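Local coordinates for protein acetyl-CoA acetyltransferase (Mycobacterium smegmatis, PDB 4EGV) that adopts the thiolase fold as a monomeric thiolase-like protein of type 1 and probably has acyltransferase activity, at residues 458-463 and 500-505; 472-475 and 481-484. All blocks are in the same frame, centred on the assembly; numbering follows the deposited sequence.

Contact 1: residues 458-463 and 500-505; sequences ETYTVR and DPIGAK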
loop_
_atom_site.group_PDB
_atom_site.type_symbol
_atom_site.label_atom_id
_atom_site.label_comp_id
_atom_site.label_asym_id
_atom_site.label_seq_id
_atom_site.Cartn_x
_atom_site.Cartn_y
_atom_site.Cartn_z
ATOM N N GLU A 458 8.459 -9.984 -22.284
ATOM C CA GLU A 458 8.864 -10.241 -20.903
ATOM C C GLU A 458 7.642 -10.271 -19.993
ATOM O O GLU A 458 7.529 -11.124 -19.114
ATOM C CB GLU A 458 9.919 -9.237 -20.411
ATOM C CG GLU A 458 10.637 -9.719 -19.156
ATOM C CD GLU A 458 11.597 -8.709 -18.575
ATOM O OE1 GLU A 458 11.830 -7.672 -19.216
ATOM O OE2 GLU A 458 12.106 -8.940 -17.466
ATOM N N THR A 459 6.734 -9.334 -20.242
ATOM C CA THR A 459 5.452 -9.261 -19.555
ATOM C C THR A 459 4.424 -8.496 -20.409
ATOM O O THR A 459 4.750 -7.888 -21.420
ATOM C CB THR A 459 5.606 -8.692 -18.131
ATOM O OG1 THR A 459 4.367 -8.786 -17.426
ATOM C CG2 THR A 459 6.087 -7.270 -18.171
ATOM N N TYR A 460 3.174 -8.566 -19.992
ATOM C CA TYR A 460 2.048 -8.152 -20.799
ATOM C C TYR A 460 0.844 -7.880 -19.899
ATOM O O TYR A 460 0.759 -8.332 -18.749
ATOM C CB TYR A 460 1.689 -9.260 -21.814
ATOM C CG TYR A 460 1.142 -10.525 -21.169
ATOM C CD1 TYR A 460 -0.234 -10.759 -21.087
ATOM C CD2 TYR A 460 2.004 -11.480 -20.626
ATOM C CE1 TYR A 460 -0.740 -11.901 -20.485
ATOM C CE2 TYR A 460 1.508 -12.640 -20.017
ATOM C CZ TYR A 460 0.123 -12.846 -19.954
ATOM O OH TYR A 460 -0.375 -13.981 -19.351
ATOM N N THR A 461 -0.097 -7.136 -20.445
ATOM C CA THR A 461 -1.448 -7.141 -19.917
ATOM C C THR A 461 -2.442 -6.905 -21.062
ATOM O O THR A 461 -2.036 -6.573 -22.175
ATOM C CB THR A 461 -1.596 -6.125 -18.752
ATOM O OG1 THR A 461 -2.901 -6.229 -18.171
ATOM C CG2 THR A 461 -1.299 -4.720 -19.211
ATOM N N VAL A 462 -3.726 -7.114 -20.800
ATOM C CA VAL A 462 -4.740 -6.837 -21.794
ATOM C C VAL A 462 -5.844 -5.983 -21.179
ATOM O O VAL A 462 -6.258 -6.209 -20.037
ATOM C CB VAL A 462 -5.347 -8.131 -22.361
ATOM C CG1 VAL A 462 -6.302 -7.810 -23.526
ATOM C CG2 VAL A 462 -4.281 -9.079 -22.825
ATOM N N ARG A 463 -6.328 -4.999 -21.927
ATOM C CA ARG A 463 -7.481 -4.222 -21.473
ATOM C C ARG A 463 -8.759 -4.772 -22.068
ATOM O O ARG A 463 -8.974 -4.675 -23.256
ATOM C CB ARG A 463 -7.350 -2.755 -21.848
ATOM C CG ARG A 463 -6.054 -2.110 -21.430
ATOM C CD ARG A 463 -6.208 -0.624 -21.252
ATOM N NE ARG A 463 -7.259 -0.384 -20.272
ATOM C CZ ARG A 463 -7.303 0.632 -19.417
ATOM N NH1 ARG A 463 -6.348 1.568 -19.389
ATOM N NH2 ARG A 463 -8.317 0.695 -18.584
ATOM N N ASP A 500 -0.390 -18.427 -23.367
ATOM C CA ASP A 500 0.732 -18.112 -22.503
ATOM C C ASP A 500 1.841 -17.517 -23.358
ATOM O O ASP A 500 2.485 -18.214 -24.112
ATOM C CB ASP A 500 1.199 -19.383 -21.801
ATOM C CG ASP A 500 2.025 -19.114 -20.597
ATOM O OD1 ASP A 500 2.710 -18.110 -20.569
ATOM O OD2 ASP A 500 2.028 -19.939 -19.691
ATOM N N PRO A 501 2.011 -16.204 -23.258
ATOM C CA PRO A 501 2.859 -15.463 -24.196
ATOM C C PRO A 501 4.313 -15.305 -23.769
ATOM O O PRO A 501 5.167 -15.125 -24.637
ATOM C CB PRO A 501 2.184 -14.090 -24.259
ATOM C CG PRO A 501 1.514 -13.947 -22.940
ATOM C CD PRO A 501 1.054 -15.326 -22.564
ATOM N N ILE A 502 4.601 -15.356 -22.473
ATOM C CA ILE A 502 5.938 -15.097 -22.045
ATOM C C ILE A 502 6.985 -15.644 -22.974
ATOM O O ILE A 502 7.081 -16.836 -23.164
ATOM C CB ILE A 502 6.143 -15.790 -20.759
ATOM C CG1 ILE A 502 4.948 -15.537 -19.878
ATOM C CG2 ILE A 502 7.382 -15.291 -20.136
ATOM C CD1 ILE A 502 3.700 -16.044 -20.479
ATOM N N GLY A 503 7.819 -14.802 -23.542
ATOM C CA GLY A 503 8.910 -15.355 -24.317
ATOM C C GLY A 503 8.653 -15.520 -25.792
ATOM O O GLY A 503 9.507 -15.973 -26.519
ATOM N N ALA A 504 7.471 -15.145 -26.228
ATOM C CA ALA A 504 7.098 -15.271 -27.609
ATOM C C ALA A 504 7.728 -14.206 -28.441
ATOM O O ALA A 504 7.893 -13.107 -27.984
ATOM C CB ALA A 504 5.648 -15.186 -27.724
ATOM N N LYS A 505 8.070 -14.543 -29.676
ATOM C CA LYS A 505 8.754 -13.608 -30.557
ATOM C C LYS A 505 7.742 -12.704 -31.231
ATOM O O LYS A 505 6.690 -13.147 -31.689
ATOM C CB LYS A 505 9.573 -14.374 -31.611
ATOM C CG LYS A 505 10.877 -15.039 -31.102
ATOM C CD LYS A 505 12.038 -13.992 -30.973
ATOM C CE LYS A 505 13.457 -14.613 -30.910
ATOM N NZ LYS A 505 13.521 -15.773 -29.988
#

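Contact 2: residues 472-475 and 481-484; sequences IIIG and SRFL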
loop_
_atom_site.group_PDB
_atom_site.type_symbol
_atom_site.label_atom_id
_atom_site.label_comp_id
_atom_site.label_asym_id
_atom_site.label_seq_id
_atom_site.Cartn_x
_atom_site.Cartn_y
_atom_site.Cartn_z
ATOM N N ILE A 472 -0.815 -4.530 -23.854
ATOM C CA ILE A 472 0.363 -3.746 -23.546
ATOM C C ILE A 472 1.462 -4.736 -23.254
ATOM O O ILE A 472 1.275 -5.699 -22.501
ATOM C CB ILE A 472 0.172 -2.886 -22.302
ATOM C CG1 ILE A 472 -1.213 -2.192 -22.290
ATOM C CG2 ILE A 472 1.361 -1.973 -22.112
ATOM C CD1 ILE A 472 -1.313 -0.844 -22.919
ATOM N N ILE A 473 2.610 -4.503 -23.862
ATOM C CA ILE A 473 3.716 -5.419 -23.748
ATOM C C ILE A 473 4.965 -4.682 -23.261
ATOM O O ILE A 473 5.248 -3.572 -23.697
ATOM C CB ILE A 473 3.961 -6.130 -25.110
ATOM C CG1 ILE A 473 2.697 -6.855 -25.557
ATOM C CG2 ILE A 473 5.175 -7.095 -25.052
ATOM C CD1 ILE A 473 2.890 -7.785 -26.722
ATOM N N ILE A 474 5.694 -5.295 -22.333
ATOM C CA ILE A 474 7.095 -4.959 -22.123
ATOM C C ILE A 474 7.911 -6.068 -22.750
ATOM O O ILE A 474 7.723 -7.234 -22.440
ATOM C CB ILE A 474 7.450 -4.827 -20.641
ATOM C CG1 ILE A 474 6.771 -3.612 -20.009
ATOM C CG2 ILE A 474 8.960 -4.726 -20.455
ATOM C CD1 ILE A 474 6.614 -3.710 -18.537
ATOM N N GLY A 475 8.839 -5.679 -23.588
ATOM C CA GLY A 475 9.680 -6.614 -24.287
ATOM C C GLY A 475 11.157 -6.448 -24.105
ATOM O O GLY A 475 11.618 -5.560 -23.469
ATOM N N SER A 481 18.034 -4.667 -23.993
ATOM C CA SER A 481 17.339 -3.494 -23.464
ATOM C C SER A 481 15.802 -3.649 -23.582
ATOM O O SER A 481 15.341 -4.282 -24.498
ATOM C CB SER A 481 17.823 -2.233 -24.176
ATOM O OG SER A 481 17.505 -2.288 -25.543
ATOM N N ARG A 482 15.024 -3.080 -22.650
ATOM C CA ARG A 482 13.545 -3.171 -22.669
ATOM C C ARG A 482 12.860 -2.084 -23.506
ATOM O O ARG A 482 13.430 -1.024 -23.800
ATOM C CB ARG A 482 12.976 -3.114 -21.251
ATOM C CG ARG A 482 13.052 -4.413 -20.458
ATOM C CD ARG A 482 12.618 -4.158 -19.034
ATOM N NE ARG A 482 12.810 -5.310 -18.176
ATOM C CZ ARG A 482 13.043 -5.266 -16.858
ATOM N NH1 ARG A 482 13.148 -4.129 -16.191
ATOM N NH2 ARG A 482 13.178 -6.392 -16.189
ATOM N N PHE A 483 11.620 -2.368 -23.873
ATOM C CA PHE A 483 10.749 -1.407 -24.545
ATOM C C PHE A 483 9.294 -1.709 -24.189
ATOM O O PHE A 483 8.967 -2.771 -23.656
ATOM C CB PHE A 483 10.931 -1.453 -26.078
ATOM C CG PHE A 483 10.530 -2.773 -26.700
ATOM C CD1 PHE A 483 9.242 -2.969 -27.184
ATOM C CD2 PHE A 483 11.444 -3.831 -26.778
ATOM C CE1 PHE A 483 8.874 -4.206 -27.738
ATOM C CE2 PHE A 483 11.098 -5.060 -27.324
ATOM C CZ PHE A 483 9.826 -5.259 -27.809
ATOM N N LEU A 484 8.430 -0.767 -24.532
ATOM C CA LEU A 484 6.989 -0.903 -24.394
ATOM C C LEU A 484 6.321 -0.986 -25.770
ATOM O O LEU A 484 6.811 -0.404 -26.736
ATOM C CB LEU A 484 6.437 0.298 -23.614
ATOM C CG LEU A 484 6.423 0.244 -22.102
ATOM C CD1 LEU A 484 6.175 1.606 -21.599
ATOM C CD2 LEU A 484 5.329 -0.696 -21.718
#

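Contact 1: residues 458-463 and 500-505
Tyr460 lays one face of its ring against the edge of the Pro501 pyrrolidine, and this CH-pi contact carries most of the meeting. Pro501 CG sits 3.4 Å from the centroid of the Tyr460 ring, 20° off the ring normal and displaced toward the rim on the CE2 side. The two side chains cross at about a right angle, and the proline presents its CG corner to the aromatic face. Pro501 CD follows along the outer end of the ring, 3.7 Å from Tyr460 CZ. What brings the ring there is the first torsion of Tyr460: at chi1 67° CG stands between the backbone N and the carbonyl carbon, and the ring leaves the strand toward the 500-505 loop.

The remaining contacts are thinner. Ile502 CD1 approaches Tyr460 CE2 obliquely at 4.1 Å, though the placement of CD1 is doubtful, while its CG2 branch merely lies near the carbonyl O of Glu458, at 4.3 Å.

Pro501 to Ala504 form a type II beta turn, closed by Ala504 N donating to Pro501 O at 2.8 Å. Gly503 fits the third position with a positive phi of 93°, and the turn leads the chain from helix 490-498 into strand 505-509 of the C-terminal antiparallel sheet. Across from it, Glu458 and Thr459 both face Ile474 in a classic beta bulge on strand 453-463. Leu496 of helix 490-498 packs on both Tyr460 and Pro501.

The polar groups look elsewhere. Tyr460 OH hydrogen-bonds Arg203 NH2 on helix 191-206, and Asp500 OD2 forms a salt bridge with NH1 of the same arginine. The side chain of Glu458 leaves its backbone away from the turn, and OE1 makes salt bridges with Arg476 and Arg482.

Contact 2: residues 472-475 and 481-484
Neighbouring strands 470-476 and 482-487 of the C-terminal sheet form a beta hairpin here, their short segments 4.6 Å apart at closest approach and antiparallel at 167°. Gly475 and Phe483 make the hydrogen-bonded pair. Gly475 N donates to Phe483 O at 2.9 Å and nearly straight, 166° at the hydrogen; the return bond from Phe483 N to Gly475 O is longer, 3.2 Å. With chi1 at 64°, the Phe483 ring folds back over its partner, and Gly475 CA meets the ring face 4.0 Å from the centroid in a CH-pi contact.

Ile474 and Leu484, the adjacent non-hydrogen-bonded pair, project from the other face. The two run alongside each other in the same direction, with Ile474 CG1 3.7 Å from Leu484 CD2. On this face too, Ile474 CG2 touches Arg482 CD at 4.0 Å; the extended arginine chain carries NH1 to the carbonyls of Leu308 and Arg310. Leu484 CA adds a CA-H...O contact to Ile473 O at 3.3 Å, one of several such contacts supplementing the paired N-H...O=C hydrogen bonds of an antiparallel beta hairpin.

Both contacts involve the same C-terminal antiparallel sheet, in which strands 453-463 and 470-476 are neighbours, and contact 2 is nested within the chain loop that contact 1 closes. Contact 2 is buried throughout and built on backbone pairing, with side chains packed on both faces. Contact 1 is only partly buried: a turn leans on a strand through side chains, and it buries less surface. Their centres lie 10 Å apart, and they meet directly where Glu458 OE1 forms a salt bridge with Arg482 NE at 2.8 Å, linking the bulged strand to the outermost strand of the sheet across strand 470-476. A probable hydrogen bond from Glu458 N to Ile474 O continues the sheet between them.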